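Local coordinates for DNA photolyase (Agrobacterium tumefaciens, PDB 4U63), which is a class III DNA photolyase that probably uses light to repair cyclobutane pyrimidine dimers, carrying flavin-adenine dinucleotide and a methenyltetrahydrofolate antenna, at residues A[35-40]-A[82-87]; A[47-52]-A[111-116]. All coordinates share one frame; numbering follows the deposited sequence.

Contact 1 of 2, residues A[35-40]-A[82-87]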
# COMPACT_ATOMS: atom_id res chain seq x y z
N LEU A 35 1.12 -12.72 -4.17
CA LEU A 35 2.31 -13.32 -4.78
C LEU A 35 3.20 -13.95 -3.73
O LEU A 35 4.28 -13.45 -3.41
CB LEU A 35 3.05 -12.27 -5.62
CG LEU A 35 2.16 -11.56 -6.66
CD1 LEU A 35 2.99 -10.60 -7.50
CD2 LEU A 35 1.42 -12.55 -7.55
N ARG A 36 2.71 -15.06 -3.21
CA ARG A 36 3.36 -15.81 -2.15
C ARG A 36 2.94 -17.28 -2.24
O ARG A 36 1.87 -17.59 -2.77
CB ARG A 36 2.95 -15.25 -0.79
CG ARG A 36 1.48 -15.47 -0.44
CD ARG A 36 1.10 -14.87 0.91
NE ARG A 36 -0.26 -15.27 1.28
CZ ARG A 36 -1.38 -14.66 0.89
NH1 ARG A 36 -1.35 -13.58 0.11
NH2 ARG A 36 -2.54 -15.14 1.28
N LEU A 37 3.79 -18.16 -1.72
CA LEU A 37 3.44 -19.58 -1.56
C LEU A 37 2.97 -19.92 -0.14
O LEU A 37 2.23 -20.90 0.03
CB LEU A 37 4.63 -20.48 -1.93
CG LEU A 37 5.32 -20.23 -3.27
CD1 LEU A 37 6.37 -21.30 -3.52
CD2 LEU A 37 4.32 -20.18 -4.42
N SER A 38 3.38 -19.13 0.85
CA SER A 38 3.04 -19.36 2.25
C SER A 38 1.67 -18.78 2.59
O SER A 38 1.25 -17.79 2.01
CB SER A 38 4.08 -18.75 3.20
OG SER A 38 5.37 -19.31 2.98
N ASP A 39 1.01 -19.42 3.54
CA ASP A 39 -0.33 -19.04 3.98
C ASP A 39 -1.22 -18.66 2.79
O ASP A 39 -1.87 -17.62 2.77
CB ASP A 39 -0.26 -17.91 5.02
CG ASP A 39 -1.52 -17.82 5.88
OD1 ASP A 39 -2.16 -18.87 6.09
OD2 ASP A 39 -1.85 -16.72 6.36
N ASN A 40 -1.23 -19.54 1.78
CA ASN A 40 -1.96 -19.31 0.54
C ASN A 40 -2.99 -20.42 0.38
O ASN A 40 -2.66 -21.52 -0.10
CB ASN A 40 -0.97 -19.24 -0.63
CG ASN A 40 -1.64 -18.92 -1.95
OD1 ASN A 40 -2.81 -19.21 -2.14
ND2 ASN A 40 -0.89 -18.32 -2.86
N SER A 82 8.12 -16.60 -9.65
CA SER A 82 8.50 -17.58 -10.67
C SER A 82 9.63 -18.47 -10.17
O SER A 82 9.56 -19.69 -10.31
CB SER A 82 8.93 -16.89 -11.97
OG SER A 82 9.45 -17.85 -12.89
N SER A 83 10.65 -17.84 -9.59
CA SER A 83 11.79 -18.59 -9.06
C SER A 83 11.34 -19.55 -7.96
O SER A 83 11.75 -20.71 -7.95
CB SER A 83 12.86 -17.63 -8.53
OG SER A 83 13.99 -18.34 -8.07
N SER A 84 10.48 -19.08 -7.05
CA SER A 84 10.01 -19.93 -5.95
C SER A 84 9.16 -21.10 -6.46
O SER A 84 9.28 -22.22 -5.97
CB SER A 84 9.26 -19.11 -4.88
OG SER A 84 7.97 -18.71 -5.30
N LEU A 85 8.31 -20.85 -7.46
CA LEU A 85 7.51 -21.91 -8.06
C LEU A 85 8.37 -22.97 -8.77
O LEU A 85 8.09 -24.17 -8.67
CB LEU A 85 6.49 -21.33 -9.04
CG LEU A 85 5.30 -20.61 -8.40
CD1 LEU A 85 4.57 -19.75 -9.42
CD2 LEU A 85 4.34 -21.59 -7.74
N GLU A 86 9.40 -22.52 -9.47
CA GLU A 86 10.32 -23.43 -10.15
C GLU A 86 11.11 -24.30 -9.18
O GLU A 86 11.38 -25.46 -9.49
CB GLU A 86 11.23 -22.66 -11.10
CG GLU A 86 10.44 -22.07 -12.26
CD GLU A 86 11.28 -21.57 -13.41
OE1 GLU A 86 12.51 -21.40 -13.23
OE2 GLU A 86 10.70 -21.35 -14.50
N LYS A 87 11.45 -23.74 -8.02
CA LYS A 87 12.09 -24.49 -6.94
C LYS A 87 11.19 -25.63 -6.44
O LYS A 87 11.69 -26.69 -6.03
CB LYS A 87 12.44 -23.52 -5.80
CG LYS A 87 13.36 -24.08 -4.73
CD LYS A 87 13.79 -22.99 -3.74
CE LYS A 87 14.26 -21.71 -4.43
NZ LYS A 87 15.70 -21.69 -4.79

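Contact 2 of 2, residues A[47-52]-A[111-116]. With SO4 (sulfate ion), chain L.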
# COMPACT_ATOMS: atom_id res chain seq x y z
N VAL A 47 -3.20 -28.02 -4.29
CA VAL A 47 -2.41 -29.19 -3.88
C VAL A 47 -3.35 -30.30 -3.40
O VAL A 47 -3.18 -31.46 -3.77
CB VAL A 47 -1.37 -28.83 -2.80
CG1 VAL A 47 -0.69 -30.08 -2.24
CG2 VAL A 47 -0.32 -27.91 -3.39
N GLU A 48 -4.35 -29.94 -2.60
CA GLU A 48 -5.32 -30.92 -2.09
C GLU A 48 -6.13 -31.54 -3.22
O GLU A 48 -6.46 -32.73 -3.18
CB GLU A 48 -6.25 -30.26 -1.06
CG GLU A 48 -7.24 -31.21 -0.40
CD GLU A 48 -6.58 -32.37 0.33
OE1 GLU A 48 -5.50 -32.18 0.92
OE2 GLU A 48 -7.16 -33.48 0.32
N HIS A 49 -6.45 -30.73 -4.22
CA HIS A 49 -7.16 -31.17 -5.42
C HIS A 49 -6.45 -32.33 -6.14
O HIS A 49 -7.10 -33.21 -6.69
CB HIS A 49 -7.31 -29.96 -6.35
CG HIS A 49 -7.96 -30.26 -7.67
ND1 HIS A 49 -7.29 -30.87 -8.71
CD2 HIS A 49 -9.21 -30.01 -8.11
CE1 HIS A 49 -8.10 -30.98 -9.74
NE2 HIS A 49 -9.28 -30.48 -9.40
N GLY A 50 -5.12 -32.31 -6.13
CA GLY A 50 -4.34 -33.31 -6.85
C GLY A 50 -4.20 -32.94 -8.31
O GLY A 50 -4.76 -31.93 -8.78
N GLY A 51 -3.44 -33.75 -9.04
CA GLY A 51 -3.18 -33.49 -10.45
C GLY A 51 -2.26 -32.30 -10.67
O GLY A 51 -1.81 -31.67 -9.71
N PRO A 52 -1.97 -31.99 -11.95
CA PRO A 52 -1.10 -30.86 -12.27
C PRO A 52 -1.62 -29.51 -11.80
O PRO A 52 -2.81 -29.22 -11.94
CB PRO A 52 -1.04 -30.90 -13.80
CG PRO A 52 -1.31 -32.32 -14.15
CD PRO A 52 -2.33 -32.76 -13.15
N GLY A 111 -7.06 -29.30 -19.83
CA GLY A 111 -8.13 -30.17 -19.34
C GLY A 111 -8.47 -29.94 -17.87
O GLY A 111 -9.13 -30.79 -17.26
N ALA A 112 -8.04 -28.81 -17.31
CA ALA A 112 -8.31 -28.47 -15.91
C ALA A 112 -9.80 -28.45 -15.64
O ALA A 112 -10.58 -28.04 -16.49
CB ALA A 112 -7.71 -27.11 -15.56
N ASP A 113 -10.20 -28.92 -14.46
CA ASP A 113 -11.61 -28.90 -14.08
C ASP A 113 -11.91 -27.85 -13.00
O ASP A 113 -13.06 -27.68 -12.61
CB ASP A 113 -12.09 -30.29 -13.63
CG ASP A 113 -11.46 -30.76 -12.32
OD1 ASP A 113 -10.68 -29.99 -11.71
OD2 ASP A 113 -11.76 -31.91 -11.92
N THR A 114 -10.88 -27.15 -12.54
CA THR A 114 -11.00 -26.21 -11.44
C THR A 114 -10.12 -24.99 -11.64
O THR A 114 -8.98 -25.10 -12.14
CB THR A 114 -10.64 -26.89 -10.09
OG1 THR A 114 -11.48 -28.03 -9.89
CG2 THR A 114 -10.80 -25.94 -8.89
N VAL A 115 -10.65 -23.83 -11.27
CA VAL A 115 -9.86 -22.61 -11.15
C VAL A 115 -10.01 -22.14 -9.72
O VAL A 115 -11.12 -22.06 -9.20
CB VAL A 115 -10.34 -21.49 -12.08
CG1 VAL A 115 -9.44 -20.26 -11.93
CG2 VAL A 115 -10.37 -21.95 -13.53
N VAL A 116 -8.88 -21.84 -9.08
CA VAL A 116 -8.88 -21.25 -7.76
C VAL A 116 -8.17 -19.90 -7.75
O VAL A 116 -7.26 -19.64 -8.56
CB VAL A 116 -8.24 -22.17 -6.70
CG1 VAL A 116 -9.03 -23.46 -6.58
CG2 VAL A 116 -6.77 -22.46 -7.02
S SO4 L . -2.75 -37.04 -7.97
O1 SO4 L . -2.12 -38.18 -7.26
O2 SO4 L . -2.79 -37.33 -9.41
O3 SO4 L . -4.13 -36.83 -7.46
O4 SO4 L . -1.94 -35.83 -7.76

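Contact 1 of 2, residues A[35-40]-A[82-87]
Leu37 is the one residue of 35-40 that meets 82-87, and its two methyls divide the work. CD2 rests against CD2 of Leu85 at 3.6 Å, methyl to methyl, while CD1 comes up to the hydroxyl of Ser84, 3.5 Å from its OG. With CG anti to the carbonyl carbon (chi1 -51°), Leu37 brings both CD1 and CD2 to the helix surface. Leu81, one turn earlier on that helix, also touches it, and Leu85 packs on against Leu92 and Leu191.

The contact ties the loop that follows strand 27-31, the first strand of the parallel alpha/beta domain, to the C-terminal end of helix 68-87.

Polar bonding stays on each side of the interface. Ser84 OG turns back to its own helix and bonds to Leu81 O. In the loop, Arg36 grips one atom side-on: NE at 3.2 Å and NH2 at 3.0 Å both reach Asp39 O, which lies in the guanidinium plane. Asn40 ND2 bonds to Arg36 O at 2.9 Å, almost straight at 165°, with the oxygen in the amide plane. Asn40 OD1 meanwhile caps Leu43 N at the start of helix 41-49, and Glu227 takes the backbone NH groups of Leu37 and Ser38.

Contact 2 of 2, residues A[47-52]-A[111-116]
His49 stretches out with CG anti to the backbone N (chi1 177°), which carries its imidazole from the last turn of helix 41-49 across to the residue just before strand 114-118. There Asp113, whose CG sits between its own backbone N and carbonyl carbon (chi1 68°), brings its carboxylate round to meet it. His49 NE2 donates to Asp113 OD1 at 2.7 Å, where the oxygen offers its syn lone pair. The bond is short but bent, and the oxygen lies a little out of the ring plane at the imidazole edge. Ring and carboxylate planes stand almost perpendicular, 87° apart.

Asp113 OD1 takes a second bond from the neighbouring Thr114 OG1, at 2.8 Å, which arrives from above the carboxylate plane. That hydroxyl also lies 3.3 Å from His49 NE2.

The other ring nitrogen is occupied too: His49 ND1 donates to Gly50 O at 2.7 Å, nearly straight and in the ring plane, which fixes the rotation of the imidazole. With both nitrogens donating and a carboxylate close by, the ring is probably doubly protonated and positively charged. Beyond the helix end, Gly51 N binds a sulfate at O4, 2.9 Å away, and Thr24 OG1 holds the same ion, probably a guest from the crystallisation liquor.

Val27 of strand 27-31 touches both His49 and Thr114. The His-carboxylate bond joins the C-terminal turn of helix 41-49 to the residue that leads into strand 114-118, at the edge of the parallel beta sheet of the Rossmann-like alpha/beta domain (strand order 3-2-1-4-5).

Helix 41-49 joins the two contacts: Asn40 of contact 1 caps its start and His49 of contact 2 reaches out from its last turn. Their centres are about 17 Å apart and their nearest atoms about 7 Å, without touching. Strand 114-118 makes a second connection, since it begins in contact 2 and ends at Asn118, whose side chain bonds Asn40 OD1. Both contacts lie in the parallel alpha/beta domain, at opposite ends of helix 41-49. Neither includes a residue of the antenna or flavin pocket; the tie to the antenna is indirect, because Ala69 of its pocket lies at the start of helix 68-87, whose C-terminal end is one side of contact 1.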